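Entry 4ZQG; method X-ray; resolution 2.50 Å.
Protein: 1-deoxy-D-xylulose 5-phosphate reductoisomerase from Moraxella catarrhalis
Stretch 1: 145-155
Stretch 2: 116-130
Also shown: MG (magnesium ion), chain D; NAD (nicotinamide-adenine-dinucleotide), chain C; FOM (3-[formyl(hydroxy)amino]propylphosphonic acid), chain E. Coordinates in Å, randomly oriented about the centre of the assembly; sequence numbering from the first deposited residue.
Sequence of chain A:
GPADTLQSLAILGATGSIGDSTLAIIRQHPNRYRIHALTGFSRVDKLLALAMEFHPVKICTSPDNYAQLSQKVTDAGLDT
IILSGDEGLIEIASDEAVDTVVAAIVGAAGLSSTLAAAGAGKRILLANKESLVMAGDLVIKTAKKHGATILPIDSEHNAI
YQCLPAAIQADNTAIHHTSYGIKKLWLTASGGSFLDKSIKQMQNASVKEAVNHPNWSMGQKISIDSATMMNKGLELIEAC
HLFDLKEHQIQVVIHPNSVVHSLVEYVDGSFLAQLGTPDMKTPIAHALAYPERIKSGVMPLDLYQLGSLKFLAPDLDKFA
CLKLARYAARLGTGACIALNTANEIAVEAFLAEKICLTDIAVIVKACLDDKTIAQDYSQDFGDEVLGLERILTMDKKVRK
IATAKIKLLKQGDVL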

# COMPACT_ATOMS: atom_id res chain seq x y z
N LYS A 145 -19.11 -22.10 5.13
CA LYS A 145 -20.37 -22.77 5.40
C LYS A 145 -21.18 -22.08 6.51
O LYS A 145 -22.39 -21.96 6.41
CB LYS A 145 -20.12 -24.27 5.71
CG LYS A 145 -21.37 -25.11 5.94
CD LYS A 145 -21.08 -26.61 5.93
CE LYS A 145 -22.21 -27.40 6.58
N HIS A 146 -20.54 -21.59 7.57
CA HIS A 146 -21.32 -21.06 8.68
C HIS A 146 -21.36 -19.54 8.85
O HIS A 146 -22.01 -19.03 9.76
CB HIS A 146 -20.87 -21.72 9.96
CG HIS A 146 -21.34 -23.13 10.06
ND1 HIS A 146 -20.59 -24.20 9.63
CD2 HIS A 146 -22.51 -23.64 10.50
CE1 HIS A 146 -21.26 -25.32 9.83
NE2 HIS A 146 -22.43 -25.00 10.36
N GLY A 147 -20.71 -18.82 7.96
CA GLY A 147 -20.77 -17.37 8.02
C GLY A 147 -19.75 -16.77 8.96
O GLY A 147 -19.92 -15.67 9.44
N ALA A 148 -18.67 -17.49 9.20
CA ALA A 148 -17.57 -16.95 9.96
C ALA A 148 -16.72 -16.10 9.03
O ALA A 148 -16.58 -16.43 7.86
CB ALA A 148 -16.75 -18.07 10.61
N THR A 149 -16.18 -15.01 9.57
CA THR A 149 -15.28 -14.10 8.88
C THR A 149 -13.97 -14.29 9.53
O THR A 149 -13.90 -14.32 10.73
CB THR A 149 -15.66 -12.62 9.11
OG1 THR A 149 -17.07 -12.51 9.29
CG2 THR A 149 -15.25 -11.72 7.93
N ILE A 150 -12.91 -14.40 8.77
CA ILE A 150 -11.59 -14.53 9.30
C ILE A 150 -10.80 -13.32 8.90
O ILE A 150 -10.74 -13.02 7.72
CB ILE A 150 -10.89 -15.75 8.71
CG1 ILE A 150 -11.69 -17.00 9.04
CG2 ILE A 150 -9.45 -15.84 9.22
CD1 ILE A 150 -10.98 -18.28 8.71
N LEU A 151 -10.21 -12.63 9.88
CA LEU A 151 -9.28 -11.56 9.65
C LEU A 151 -7.94 -11.87 10.22
O LEU A 151 -7.78 -12.14 11.39
CB LEU A 151 -9.76 -10.28 10.30
CG LEU A 151 -11.03 -9.70 9.68
CD1 LEU A 151 -12.27 -10.37 10.24
CD2 LEU A 151 -11.07 -8.20 9.93
N PRO A 152 -6.92 -11.76 9.40
CA PRO A 152 -5.61 -12.10 9.90
C PRO A 152 -4.95 -10.99 10.71
O PRO A 152 -5.03 -9.78 10.36
CB PRO A 152 -4.82 -12.33 8.62
CG PRO A 152 -5.43 -11.39 7.65
CD PRO A 152 -6.89 -11.36 7.98
N ILE A 153 -4.26 -11.44 11.74
CA ILE A 153 -3.57 -10.64 12.72
C ILE A 153 -2.11 -10.73 12.43
O ILE A 153 -1.35 -9.82 12.75
CB ILE A 153 -3.80 -11.22 14.15
CG1 ILE A 153 -5.02 -10.60 14.79
CG2 ILE A 153 -2.55 -11.09 15.08
CD1 ILE A 153 -5.34 -11.23 16.15
N ASP A 154 -1.68 -11.87 11.91
CA ASP A 154 -0.31 -12.02 11.49
C ASP A 154 0.08 -10.81 10.59
O ASP A 154 -0.67 -10.40 9.70
CB ASP A 154 -0.11 -13.37 10.79
CG ASP A 154 1.34 -13.81 10.85
OD1 ASP A 154 2.14 -12.95 11.19
OD2 ASP A 154 1.67 -14.99 10.61
N SER A 155 1.24 -10.22 10.85
CA SER A 155 1.66 -8.96 10.23
C SER A 155 1.61 -8.98 8.70
O SER A 155 0.89 -8.19 8.07
CB SER A 155 3.09 -8.61 10.65
OG SER A 155 3.35 -7.23 10.49
MG MG D . 4.19 -12.97 10.70
PA NAD C . 3.02 -17.30 23.32
O1A NAD C . 3.87 -18.52 23.43
O2A NAD C . 3.51 -15.95 23.79
O5B NAD C . 1.53 -17.55 23.92
C5B NAD C . 0.71 -18.65 23.57
C4B NAD C . -0.64 -18.57 24.30
O4B NAD C . -1.32 -19.82 24.05
C3B NAD C . -0.52 -18.41 25.82
O3B NAD C . -1.56 -17.58 26.35
C2B NAD C . -0.67 -19.83 26.34
O2B NAD C . -1.37 -19.91 27.58
C1B NAD C . -1.47 -20.56 25.26
N9A NAD C . -1.03 -21.97 25.11
C8A NAD C . 0.24 -22.39 24.97
N7A NAD C . 0.31 -23.74 24.87
C5A NAD C . -0.93 -24.22 24.96
C6A NAD C . -1.51 -25.58 24.94
N6A NAD C . -0.70 -26.67 24.78
N1A NAD C . -2.85 -25.64 25.07
C2A NAD C . -3.63 -24.53 25.25
N3A NAD C . -3.17 -23.26 25.29
C4A NAD C . -1.83 -23.06 25.14
O3 NAD C . 2.62 -17.21 21.76
PN NAD C . 2.61 -15.94 20.77
O1N NAD C . 4.07 -15.67 20.46
O2N NAD C . 1.64 -14.92 21.31
O5D NAD C . 1.94 -16.68 19.51
C5D NAD C . 0.53 -16.87 19.41
C4D NAD C . 0.15 -17.25 17.97
O4D NAD C . 0.13 -16.11 17.11
C3D NAD C . 1.16 -18.22 17.39
O3D NAD C . 0.44 -19.12 16.55
C2D NAD C . 2.12 -17.34 16.62
O2D NAD C . 2.79 -18.08 15.59
C1D NAD C . 1.18 -16.23 16.13
N1N NAD C . 1.88 -14.95 15.94
C2N NAD C . 2.48 -14.32 16.98
C3N NAD C . 3.17 -13.11 16.79
C7N NAD C . 3.84 -12.36 17.92
O7N NAD C . 4.17 -11.20 17.77
N7N NAD C . 4.05 -12.97 19.09
C4N NAD C . 3.22 -12.57 15.52
C5N NAD C . 2.58 -13.22 14.50
C6N NAD C . 1.92 -14.42 14.71
O2 FOM E . 5.76 -13.26 12.11
N1 FOM E . 6.07 -12.00 12.56
C1 FOM E . 5.23 -11.05 12.49
O1 FOM E . 4.13 -11.22 12.01
C2 FOM E . 7.44 -11.84 13.03
C3 FOM E . 8.19 -12.15 11.74
C4 FOM E . 9.67 -12.28 11.96
PA1 FOM E . 10.32 -12.79 10.38
OP1 FOM E . 10.06 -11.58 9.37
OP2 FOM E . 9.49 -13.87 9.84
OP3 FOM E . 11.89 -13.22 10.39
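Stretch 2 116-130: AAAGAGKRILLANKE

Stretch 2 lies beside stretch 1 as a neighbouring parallel β-strand, with a helix end packed before the strand and an ion pair after it. A helix that begins earlier in the chain runs into stretch 2. Gly121 is the first residue to leave helical phi/psi, with positive phi in a Schellman motif, and a CB there would clash with His146 O. Strand 123-126 then runs alongside strand 149-152, at 24° between their N-to-C directions (signed crossing angle -24°).

The register pairs Arg123 with Thr149, Ile124 with Ile150, Leu125 with Leu151 and Leu126 with Pro152. Five backbone hydrogen bonds hold it: Thr149 N to Lys122 O (3.2 Å), Ile124 N to Thr149 O (2.9 Å), Leu151 N to Ile124 O (2.9 Å), Leu126 N to Leu151 O (2.9 Å) and Ile153 N to Leu126 O (3.0 Å).

At the helix end, Gly119 O lies over one face of the His146 ring, 3.4 Å from His146 CG. Ala148 CB is 3.6 Å from Ala118 O. On one sheet face, Ile150 CG2 meets Leu126 CB at 4.3 Å. On the other, Leu151 CD2 covers one face of the Arg123 guanidinium.

Just after strand 149-152, Ile153 CD1 packs 3.5 Å from Leu125 CB, and Ile153 CG2 lies 3.8 Å from Ala127 CB. Lys129 NZ forms a salt bridge with Asp154 OD2 (3.0 Å), although the placement of OD2 is less certain.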

# COMPACT_ATOMS: atom_id res chain seq x y z
N ALA A 116 -14.16 -24.64 16.17
CA ALA A 116 -15.39 -24.34 16.91
C ALA A 116 -15.87 -22.92 16.61
O ALA A 116 -17.05 -22.69 16.38
CB ALA A 116 -15.17 -24.51 18.42
N ALA A 117 -14.94 -21.98 16.63
CA ALA A 117 -15.27 -20.59 16.28
C ALA A 117 -15.75 -20.48 14.79
O ALA A 117 -16.75 -19.82 14.50
CB ALA A 117 -14.07 -19.70 16.55
N ALA A 118 -15.08 -21.13 13.86
CA ALA A 118 -15.57 -21.11 12.49
C ALA A 118 -16.94 -21.79 12.41
O ALA A 118 -17.86 -21.28 11.75
CB ALA A 118 -14.58 -21.73 11.53
N GLY A 119 -17.10 -22.89 13.14
CA GLY A 119 -18.37 -23.64 13.16
C GLY A 119 -19.54 -22.83 13.69
O GLY A 119 -20.69 -23.11 13.35
N ALA A 120 -19.23 -21.86 14.55
CA ALA A 120 -20.22 -21.06 15.27
C ALA A 120 -20.48 -19.76 14.55
O ALA A 120 -21.32 -18.96 14.97
CB ALA A 120 -19.71 -20.76 16.66
N GLY A 121 -19.70 -19.52 13.51
CA GLY A 121 -19.91 -18.40 12.67
C GLY A 121 -19.40 -17.14 13.30
O GLY A 121 -20.06 -16.13 13.24
N LYS A 122 -18.21 -17.16 13.89
CA LYS A 122 -17.79 -15.98 14.61
C LYS A 122 -16.92 -15.11 13.74
O LYS A 122 -16.45 -15.53 12.69
CB LYS A 122 -17.00 -16.34 15.89
CG LYS A 122 -17.72 -17.16 16.94
CD LYS A 122 -18.80 -16.37 17.59
CE LYS A 122 -19.59 -17.27 18.51
NZ LYS A 122 -20.93 -16.69 18.80
N ARG A 123 -16.68 -13.89 14.19
CA ARG A 123 -15.61 -13.09 13.67
C ARG A 123 -14.36 -13.56 14.33
O ARG A 123 -14.30 -13.56 15.54
CB ARG A 123 -15.88 -11.63 13.96
CG ARG A 123 -14.78 -10.69 13.54
CD ARG A 123 -15.41 -9.31 13.42
NE ARG A 123 -14.41 -8.27 13.59
CZ ARG A 123 -14.36 -7.14 12.89
NH1 ARG A 123 -15.26 -6.88 11.95
NH2 ARG A 123 -13.37 -6.28 13.13
N ILE A 124 -13.39 -14.01 13.56
CA ILE A 124 -12.19 -14.61 14.11
C ILE A 124 -10.97 -13.79 13.71
O ILE A 124 -10.74 -13.59 12.53
CB ILE A 124 -11.98 -16.03 13.53
CG1 ILE A 124 -13.24 -16.88 13.68
CG2 ILE A 124 -10.76 -16.70 14.13
CD1 ILE A 124 -13.05 -18.31 13.26
N LEU A 125 -10.16 -13.40 14.68
CA LEU A 125 -8.94 -12.69 14.45
C LEU A 125 -7.80 -13.66 14.65
O LEU A 125 -7.48 -14.05 15.77
CB LEU A 125 -8.80 -11.54 15.46
CG LEU A 125 -9.53 -10.23 15.19
CD1 LEU A 125 -10.94 -10.44 14.70
CD2 LEU A 125 -9.58 -9.37 16.43
N LEU A 126 -7.13 -14.02 13.56
CA LEU A 126 -6.26 -15.17 13.57
C LEU A 126 -4.82 -14.80 13.74
O LEU A 126 -4.23 -14.17 12.92
CB LEU A 126 -6.45 -15.95 12.28
CG LEU A 126 -5.86 -17.35 12.33
CD1 LEU A 126 -6.61 -18.20 13.31
CD2 LEU A 126 -5.96 -17.95 10.95
N ALA A 127 -4.24 -15.22 14.84
CA ALA A 127 -2.81 -15.06 15.03
C ALA A 127 -2.25 -16.41 14.77
O ALA A 127 -1.30 -16.60 14.02
CB ALA A 127 -2.51 -14.62 16.45
N ASN A 128 -2.85 -17.35 15.45
CA ASN A 128 -2.53 -18.76 15.41
C ASN A 128 -2.50 -19.36 13.99
O ASN A 128 -3.52 -19.86 13.47
CB ASN A 128 -3.58 -19.46 16.27
CG ASN A 128 -3.46 -20.92 16.24
OD1 ASN A 128 -4.46 -21.61 16.16
ND2 ASN A 128 -2.23 -21.42 16.31
N LYS A 129 -1.32 -19.32 13.40
CA LYS A 129 -1.11 -19.72 11.98
C LYS A 129 -1.03 -21.24 11.80
O LYS A 129 -1.43 -21.76 10.76
CB LYS A 129 0.16 -19.06 11.39
CG LYS A 129 1.44 -19.53 12.10
CD LYS A 129 2.65 -18.75 11.65
CE LYS A 129 2.49 -17.27 11.92
NZ LYS A 129 3.83 -16.62 11.89
N GLU A 130 -0.53 -21.94 12.82
CA GLU A 130 -0.54 -23.38 12.81
C GLU A 130 -1.96 -23.95 12.56
O GLU A 130 -2.11 -25.01 11.98
CB GLU A 130 0.11 -23.93 14.08
CG GLU A 130 1.56 -23.46 14.29
CD GLU A 130 1.71 -22.13 15.09
OE1 GLU A 130 0.72 -21.36 15.20
OE2 GLU A 130 2.82 -21.83 15.61